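Local coordinates for nadph-flavin oxidoreductase (Vibrio harveyi, PDB 1BKJ), which catalyses the NADPH-dependent reduction of FMN to FMNH2, supplying reduced flavin to luciferase for bioluminescence, and works as a homodimer, at the interface of chains A and B. Numbering follows the deposited sequence. Chains: chain A/B, Nadph-flavin oxidoreductase.

The interface of chains A and B. Residues chain A 101-102, 105-106, 152; chain B 101-102, 105-106.
Helix 98-121 of one subunit packs against the same helix of its mate at A:Ala105 and B:Ala105, a worked example of how a homodimer brings two copies of one helix together across a two-fold axis. Small residues sit where the helices meet: the methyl carbons A:Ala105 CB and B:Ala105 CB face each other at 3.7 Å, and this short side chain lets the two backbones come close. Each alanine is also touched by a valine branch from the partner. A:Val106 CG2 reaches B:Ala105 CB at 3.9 Å. The same methyl, A:Val106 CG2, lies 3.6 Å from the backbone carbonyl oxygen B:Ala105 O, with B:Val106 CG2 repeating both contacts on A:Ala105. The valine torsion explains which methyl does the touching: CG1 is anti to the backbone N (chi1 167° in A:Val106), which places CG2 beside that N and against the opposing alanine.

One helical turn earlier, threonine and leucine methyls meet across the interface. A:Thr101 CG2 meets B:Leu102 CD2 at 3.9 Å, the two side chains lying at a slant to each other, and A:Leu102 CD2 meets B:Thr101 CG2 in the twin contact. In A:Thr101 the methyl CG2 is anti to the backbone N and the hydroxyl OG1 lies beside it, which turns the methyl towards the leucine. B:Leu102 CD1 also lies 4.4 Å from CD2 of A:Leu152, on strand 149-158 of the other subunit. The contacts described here are methyl against methyl and methyl against a carbonyl oxygen, which suggests that close fit matters in this patch. The patch lies near the middle of the dimer, where the long helices 98-121 of the nitroreductase-type fold pair and strand 149-158 flanks them through A:Leu152.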
ATOM      1  N   THR A 101       1.318   4.452 -11.839  1.00 13.37           N
ATOM      2  CA  THR A 101       2.418   4.028 -10.972  1.00 13.47           C
ATOM      3  C   THR A 101       1.968   4.226  -9.509  1.00 13.47           C
ATOM      4  O   THR A 101       2.283   3.392  -8.655  1.00 13.40           O
ATOM      5  CB  THR A 101       3.745   4.784 -11.324  1.00 14.16           C
ATOM      6  OG1 THR A 101       4.219   4.311 -12.594  1.00 14.66           O
ATOM      7  CG2 THR A 101       4.842   4.560 -10.274  1.00 14.35           C
ATOM      8  N   LEU A 102       1.182   5.284  -9.243  1.00 13.57           N
ATOM      9  CA  LEU A 102       0.657   5.539  -7.901  1.00 13.80           C
ATOM     10  C   LEU A 102      -0.304   4.436  -7.514  1.00 13.68           C
ATOM     11  O   LEU A 102      -0.261   3.965  -6.381  1.00 13.94           O
ATOM     12  CB  LEU A 102      -0.094   6.864  -7.792  1.00 15.80           C
ATOM     13  CG  LEU A 102       0.618   8.208  -7.706  1.00 17.76           C
ATOM     14  CD1 LEU A 102      -0.399   9.227  -7.184  1.00 18.33           C
ATOM     15  CD2 LEU A 102       1.832   8.134  -6.764  1.00 19.53           C
ATOM     16  N   ALA A 105       1.710   1.234  -6.754  1.00 12.10           N
ATOM     17  CA  ALA A 105       2.346   1.300  -5.435  1.00 11.57           C
ATOM     18  C   ALA A 105       1.360   1.153  -4.265  1.00 11.71           C
ATOM     19  O   ALA A 105       1.625   0.399  -3.325  1.00 11.58           O
ATOM     20  CB  ALA A 105       3.144   2.582  -5.306  1.00 12.00           C
ATOM     21  N   VAL A 106       0.223   1.851  -4.342  1.00 11.23           N
ATOM     22  CA  VAL A 106      -0.807   1.788  -3.309  1.00 11.27           C
ATOM     23  C   VAL A 106      -1.411   0.372  -3.241  1.00 11.44           C
ATOM     24  O   VAL A 106      -1.471  -0.223  -2.167  1.00 10.83           O
ATOM     25  CB  VAL A 106      -1.924   2.861  -3.566  1.00 11.09           C
ATOM     26  CG1 VAL A 106      -3.159   2.607  -2.707  1.00 10.92           C
ATOM     27  CG2 VAL A 106      -1.390   4.245  -3.255  1.00 10.68           C
ATOM     28  N   LEU A 152       8.988  -3.311  -6.892  1.00 12.35           N
ATOM     29  CA  LEU A 152       8.728  -2.391  -5.799  1.00 12.46           C
ATOM     30  C   LEU A 152       9.379  -2.836  -4.498  1.00 12.39           C
ATOM     31  O   LEU A 152      10.104  -2.068  -3.882  1.00 13.10           O
ATOM     32  CB  LEU A 152       7.235  -2.173  -5.600  1.00 13.05           C
ATOM     33  CG  LEU A 152       6.505  -1.307  -6.624  1.00 14.94           C
ATOM     34  CD1 LEU A 152       5.090  -1.170  -6.152  1.00 15.24           C
ATOM     35  CD2 LEU A 152       7.142   0.083  -6.784  1.00 15.81           C
TER
ATOM     36  N   THR B 101       8.104   9.368  -3.018  1.00 13.07           N
ATOM     37  CA  THR B 101       6.673   9.330  -3.342  1.00 13.82           C
ATOM     38  C   THR B 101       6.228   7.855  -3.411  1.00 13.77           C
ATOM     39  O   THR B 101       5.109   7.526  -3.010  1.00 14.10           O
ATOM     40  CB  THR B 101       6.359  10.067  -4.676  1.00 15.37           C
ATOM     41  OG1 THR B 101       6.683  11.450  -4.527  1.00 16.47           O
ATOM     42  CG2 THR B 101       4.858   9.976  -5.042  1.00 16.63           C
ATOM     43  N   LEU B 102       7.120   6.973  -3.873  1.00 13.53           N
ATOM     44  CA  LEU B 102       6.829   5.537  -3.930  1.00 13.60           C
ATOM     45  C   LEU B 102       6.696   4.975  -2.522  1.00 12.97           C
ATOM     46  O   LEU B 102       5.801   4.182  -2.282  1.00 13.10           O
ATOM     47  CB  LEU B 102       7.915   4.754  -4.673  1.00 15.10           C
ATOM     48  CG  LEU B 102       8.056   4.885  -6.190  1.00 16.71           C
ATOM     49  CD1 LEU B 102       9.183   3.949  -6.622  1.00 17.38           C
ATOM     50  CD2 LEU B 102       6.746   4.550  -6.913  1.00 16.20           C
ATOM     51  N   ALA B 105       3.332   6.208  -1.092  1.00 12.80           N
ATOM     52  CA  ALA B 105       2.213   5.456  -1.659  1.00 12.54           C
ATOM     53  C   ALA B 105       2.117   4.013  -1.113  1.00 12.57           C
ATOM     54  O   ALA B 105       1.034   3.576  -0.704  1.00 12.52           O
ATOM     55  CB  ALA B 105       2.305   5.463  -3.172  1.00 12.33           C
ATOM     56  N   VAL B 106       3.252   3.308  -1.057  1.00 12.32           N
ATOM     57  CA  VAL B 106       3.298   1.931  -0.545  1.00 12.66           C
ATOM     58  C   VAL B 106       2.914   1.904   0.937  1.00 12.75           C
ATOM     59  O   VAL B 106       2.016   1.160   1.304  1.00 12.50           O
ATOM     60  CB  VAL B 106       4.711   1.256  -0.748  1.00 12.82           C
ATOM     61  CG1 VAL B 106       4.824  -0.058   0.039  1.00 13.19           C
ATOM     62  CG2 VAL B 106       4.955   0.968  -2.227  1.00 13.60           C
TER